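Local coordinates for protein Rubredoxin\:oxygen oxidoreductase (Desulfovibrio gigas, PDB 1E5D) that catalyses the four-electron reduction of one oxygen molecule to two water molecules, using a diiron centre and flavin mononucleotide, at residues Asp68-Leu80 / Leu88-Thr102. Sequence-based numbering, arbitrary orientation.
With FEO (mu-oxo-diiron), chain D.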
# COMPACT_ATOMS: atom_id res chain seq x y z
N ASP A 68 -13.37 -40.70 -20.48
CA ASP A 68 -12.32 -40.19 -21.35
C ASP A 68 -12.66 -38.77 -21.78
O ASP A 68 -13.75 -38.55 -22.33
CB ASP A 68 -12.12 -41.06 -22.59
CG ASP A 68 -10.76 -40.82 -23.22
OD1 ASP A 68 -10.50 -39.72 -23.75
OD2 ASP A 68 -9.92 -41.75 -23.17
N PRO A 69 -11.76 -37.83 -21.54
CA PRO A 69 -12.03 -36.43 -21.88
C PRO A 69 -12.54 -36.22 -23.30
O PRO A 69 -13.31 -35.28 -23.53
CB PRO A 69 -10.65 -35.77 -21.69
CG PRO A 69 -10.01 -36.61 -20.64
CD PRO A 69 -10.44 -38.02 -20.93
N LYS A 70 -12.14 -37.05 -24.26
CA LYS A 70 -12.56 -36.85 -25.65
C LYS A 70 -14.03 -37.19 -25.86
O LYS A 70 -14.57 -36.97 -26.95
CB LYS A 70 -11.68 -37.67 -26.60
CG LYS A 70 -12.19 -39.07 -26.89
CD LYS A 70 -11.24 -40.16 -26.41
CE LYS A 70 -11.22 -41.38 -27.31
NZ LYS A 70 -12.47 -42.18 -27.26
N LYS A 71 -14.68 -37.72 -24.83
CA LYS A 71 -16.10 -38.03 -24.87
C LYS A 71 -16.94 -36.82 -24.48
O LYS A 71 -18.14 -36.78 -24.72
CB LYS A 71 -16.42 -39.21 -23.95
CG LYS A 71 -15.40 -40.33 -24.06
CD LYS A 71 -16.01 -41.70 -23.85
CE LYS A 71 -16.56 -42.28 -25.14
NZ LYS A 71 -16.90 -43.73 -24.96
N ILE A 72 -16.29 -35.83 -23.86
CA ILE A 72 -17.02 -34.62 -23.49
C ILE A 72 -17.47 -33.90 -24.75
O ILE A 72 -16.68 -33.73 -25.68
CB ILE A 72 -16.18 -33.65 -22.64
CG1 ILE A 72 -15.82 -34.18 -21.25
CG2 ILE A 72 -16.86 -32.29 -22.57
CD1 ILE A 72 -14.82 -33.30 -20.53
N ASP A 73 -18.73 -33.47 -24.82
CA ASP A 73 -19.16 -32.81 -26.06
C ASP A 73 -19.24 -31.30 -25.86
O ASP A 73 -18.95 -30.53 -26.78
CB ASP A 73 -20.52 -33.30 -26.53
CG ASP A 73 -20.65 -34.80 -26.67
OD1 ASP A 73 -20.15 -35.33 -27.69
OD2 ASP A 73 -21.25 -35.42 -25.77
N TYR A 74 -19.67 -30.92 -24.67
CA TYR A 74 -20.01 -29.54 -24.40
C TYR A 74 -19.10 -28.92 -23.34
O TYR A 74 -18.74 -29.54 -22.34
CB TYR A 74 -21.46 -29.42 -23.92
CG TYR A 74 -22.51 -29.63 -24.98
CD1 TYR A 74 -22.24 -29.42 -26.33
CD2 TYR A 74 -23.79 -30.05 -24.62
CE1 TYR A 74 -23.23 -29.62 -27.28
CE2 TYR A 74 -24.77 -30.25 -25.56
CZ TYR A 74 -24.48 -30.03 -26.89
OH TYR A 74 -25.47 -30.23 -27.84
N LEU A 75 -18.78 -27.66 -23.60
CA LEU A 75 -18.04 -26.85 -22.64
C LEU A 75 -18.88 -25.62 -22.33
O LEU A 75 -19.22 -24.87 -23.24
CB LEU A 75 -16.67 -26.46 -23.17
CG LEU A 75 -15.68 -27.62 -23.37
CD1 LEU A 75 -14.42 -27.14 -24.06
CD2 LEU A 75 -15.36 -28.28 -22.04
N VAL A 76 -19.24 -25.43 -21.06
CA VAL A 76 -20.00 -24.20 -20.76
C VAL A 76 -19.10 -23.23 -20.01
O VAL A 76 -18.71 -23.49 -18.87
CB VAL A 76 -21.26 -24.49 -19.93
CG1 VAL A 76 -21.84 -23.19 -19.41
CG2 VAL A 76 -22.29 -25.25 -20.75
N ILE A 77 -18.75 -22.11 -20.64
CA ILE A 77 -17.88 -21.14 -19.96
C ILE A 77 -18.69 -19.95 -19.46
O ILE A 77 -19.16 -19.13 -20.23
CB ILE A 77 -16.75 -20.65 -20.85
CG1 ILE A 77 -16.06 -21.78 -21.62
CG2 ILE A 77 -15.73 -19.87 -20.03
CD1 ILE A 77 -15.48 -22.82 -20.67
N GLN A 78 -18.82 -19.94 -18.13
CA GLN A 78 -19.68 -19.03 -17.40
C GLN A 78 -18.99 -17.75 -16.97
O GLN A 78 -19.69 -16.84 -16.52
CB GLN A 78 -20.23 -19.72 -16.14
CG GLN A 78 -20.57 -21.19 -16.36
CD GLN A 78 -21.60 -21.64 -15.34
OE1 GLN A 78 -22.79 -21.40 -15.54
NE2 GLN A 78 -21.14 -22.25 -14.26
N HIS A 79 -17.67 -17.70 -17.09
CA HIS A 79 -16.94 -16.51 -16.59
C HIS A 79 -15.60 -16.54 -17.30
O HIS A 79 -15.04 -17.64 -17.43
CB HIS A 79 -16.92 -16.57 -15.08
CG HIS A 79 -16.21 -15.57 -14.25
ND1 HIS A 79 -16.08 -14.24 -14.58
CD2 HIS A 79 -15.56 -15.70 -13.06
CE1 HIS A 79 -15.39 -13.61 -13.65
NE2 HIS A 79 -15.06 -14.48 -12.71
N LEU A 80 -15.09 -15.42 -17.81
CA LEU A 80 -13.89 -15.53 -18.64
C LEU A 80 -12.62 -15.17 -17.89
O LEU A 80 -11.51 -15.25 -18.42
CB LEU A 80 -14.04 -14.66 -19.90
CG LEU A 80 -14.63 -15.39 -21.11
CD1 LEU A 80 -13.77 -16.60 -21.45
CD2 LEU A 80 -16.07 -15.81 -20.85
N LEU A 88 -9.20 -23.45 -20.77
CA LEU A 88 -10.09 -23.59 -21.93
C LEU A 88 -9.29 -24.03 -23.15
O LEU A 88 -9.67 -25.06 -23.74
CB LEU A 88 -10.87 -22.31 -22.17
CG LEU A 88 -11.82 -22.27 -23.37
CD1 LEU A 88 -12.64 -23.54 -23.46
CD2 LEU A 88 -12.74 -21.06 -23.29
N PRO A 89 -8.23 -23.36 -23.55
CA PRO A 89 -7.42 -23.83 -24.68
C PRO A 89 -7.00 -25.29 -24.54
O PRO A 89 -7.14 -26.07 -25.48
CB PRO A 89 -6.17 -22.94 -24.65
CG PRO A 89 -6.63 -21.70 -23.98
CD PRO A 89 -7.68 -22.11 -22.98
N ALA A 90 -6.47 -25.69 -23.39
CA ALA A 90 -6.07 -27.09 -23.23
C ALA A 90 -7.27 -28.02 -23.37
O ALA A 90 -7.15 -29.14 -23.88
CB ALA A 90 -5.39 -27.34 -21.89
N LEU A 91 -8.43 -27.59 -22.89
CA LEU A 91 -9.59 -28.48 -22.92
C LEU A 91 -10.13 -28.64 -24.33
O LEU A 91 -10.55 -29.73 -24.74
CB LEU A 91 -10.68 -27.96 -22.00
CG LEU A 91 -10.67 -28.39 -20.53
CD1 LEU A 91 -11.84 -27.70 -19.84
CD2 LEU A 91 -10.74 -29.89 -20.36
N ILE A 92 -10.15 -27.54 -25.08
CA ILE A 92 -10.58 -27.63 -26.47
C ILE A 92 -9.73 -28.67 -27.19
O ILE A 92 -10.21 -29.43 -28.02
CB ILE A 92 -10.43 -26.28 -27.18
CG1 ILE A 92 -11.54 -25.30 -26.81
CG2 ILE A 92 -10.35 -26.48 -28.69
CD1 ILE A 92 -11.01 -23.90 -26.62
N GLU A 93 -8.46 -28.65 -26.82
CA GLU A 93 -7.47 -29.57 -27.35
C GLU A 93 -7.76 -31.01 -26.95
O GLU A 93 -7.82 -31.90 -27.81
CB GLU A 93 -6.08 -29.15 -26.87
CG GLU A 93 -5.09 -30.29 -26.71
CD GLU A 93 -3.85 -30.10 -27.56
OE1 GLU A 93 -3.29 -28.98 -27.55
OE2 GLU A 93 -3.46 -31.07 -28.24
N ALA A 94 -7.93 -31.27 -25.66
CA ALA A 94 -8.10 -32.64 -25.19
C ALA A 94 -9.49 -33.20 -25.46
O ALA A 94 -9.65 -34.41 -25.61
CB ALA A 94 -7.80 -32.72 -23.69
N CYS A 95 -10.49 -32.33 -25.49
CA CYS A 95 -11.86 -32.81 -25.57
C CYS A 95 -12.42 -32.74 -26.99
O CYS A 95 -13.30 -33.53 -27.34
CB CYS A 95 -12.72 -32.00 -24.59
SG CYS A 95 -12.30 -32.33 -22.86
N GLN A 96 -11.89 -31.80 -27.78
CA GLN A 96 -12.40 -31.55 -29.12
C GLN A 96 -13.92 -31.40 -29.03
O GLN A 96 -14.70 -32.15 -29.60
CB GLN A 96 -12.02 -32.67 -30.08
CG GLN A 96 -10.58 -33.14 -30.04
CD GLN A 96 -10.42 -34.64 -30.21
OE1 GLN A 96 -10.34 -35.16 -31.32
NE2 GLN A 96 -10.35 -35.36 -29.09
N PRO A 97 -14.35 -30.41 -28.26
CA PRO A 97 -15.78 -30.33 -27.95
C PRO A 97 -16.59 -29.94 -29.17
O PRO A 97 -16.14 -29.21 -30.05
CB PRO A 97 -15.85 -29.22 -26.90
CG PRO A 97 -14.66 -28.37 -27.20
CD PRO A 97 -13.58 -29.33 -27.64
N GLU A 98 -17.83 -30.41 -29.22
CA GLU A 98 -18.71 -30.02 -30.32
C GLU A 98 -19.14 -28.58 -30.14
O GLU A 98 -19.27 -27.79 -31.07
CB GLU A 98 -19.89 -30.98 -30.36
CG GLU A 98 -21.18 -30.40 -30.91
CD GLU A 98 -22.23 -31.48 -31.06
OE1 GLU A 98 -22.06 -32.56 -30.46
OE2 GLU A 98 -23.22 -31.23 -31.78
N LYS A 99 -19.36 -28.21 -28.87
CA LYS A 99 -19.82 -26.84 -28.66
C LYS A 99 -19.32 -26.25 -27.36
O LYS A 99 -19.22 -26.87 -26.31
CB LYS A 99 -21.36 -26.80 -28.71
CG LYS A 99 -21.91 -26.38 -30.05
CD LYS A 99 -23.24 -27.06 -30.34
CE LYS A 99 -24.09 -26.20 -31.27
NZ LYS A 99 -23.29 -25.10 -31.88
N ILE A 100 -19.00 -24.97 -27.47
CA ILE A 100 -18.60 -24.18 -26.32
C ILE A 100 -19.72 -23.20 -26.01
O ILE A 100 -19.97 -22.33 -26.85
CB ILE A 100 -17.30 -23.40 -26.55
CG1 ILE A 100 -16.09 -24.28 -26.84
CG2 ILE A 100 -17.03 -22.49 -25.36
CD1 ILE A 100 -14.87 -23.52 -27.30
N PHE A 101 -20.36 -23.36 -24.86
CA PHE A 101 -21.42 -22.44 -24.48
C PHE A 101 -20.93 -21.34 -23.54
O PHE A 101 -20.31 -21.64 -22.52
CB PHE A 101 -22.57 -23.21 -23.82
CG PHE A 101 -23.23 -24.17 -24.80
CD1 PHE A 101 -24.19 -23.71 -25.68
CD2 PHE A 101 -22.88 -25.50 -24.82
CE1 PHE A 101 -24.79 -24.57 -26.57
CE2 PHE A 101 -23.48 -26.38 -25.70
CZ PHE A 101 -24.43 -25.90 -26.57
N THR A 102 -21.23 -20.10 -23.91
CA THR A 102 -20.88 -18.95 -23.10
C THR A 102 -21.93 -17.85 -23.26
O THR A 102 -22.73 -17.82 -24.19
CB THR A 102 -19.49 -18.39 -23.45
OG1 THR A 102 -19.08 -17.48 -22.42
CG2 THR A 102 -19.52 -17.60 -24.74
FE1 FEO D . -13.06 -17.07 -9.61
FE2 FEO D . -13.96 -14.11 -10.92
O FEO D . -12.80 -16.04 -11.00
O HOH W 1 -13.48 -18.88 -11.18
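With CG anti to the carbonyl carbon in both Tyr74 (chi1 -73°) and Phe101 (chi1 -65°), the two rings rise from the same face of the sheet and meet as a T-shaped pair. The edge of Phe101 is directed at the Tyr74 face, planes 85° apart, and its CE2 comes 3.3 Å from Tyr74 CD1. Alongside, Lys99 points the same way as the tyrosine and lays its CB 3.6 Å from CD1 of that ring; the Tyr74 hydroxyl is hydrogen-bonded to Lys44. On the reverse face Leu75, Ile77 and Ile100 look toward helix 88-95. Leu75 CD1 rests 3.4 Å from Pro97 CG, while Ile77 CG1 reaches Leu88 CD2 at 3.8 Å.

Strand 74-77, helix 88-95 and strand 99-102 form a beta-alpha-beta crossover of the metallo-beta-lactamase fold: the strands run nearly parallel, and the helix returns antiparallel to them. Parallel pairing is borne out by two hydrogen bonds that straddle Tyr74: Lys99 N donates to Asp73 O, and Leu75 N to Lys99 O at 2.9 Å.

Where the helix ends, Cys95 SG packs 3.6 Å from Ile72 CD1, and Gln96 turns the chain with positive phi. Beyond the other end of strand 74-77, His79 NE2 binds one iron of the diiron centre at 2.1 Å, while its ND1 is hydrogen-bonded to Asp149.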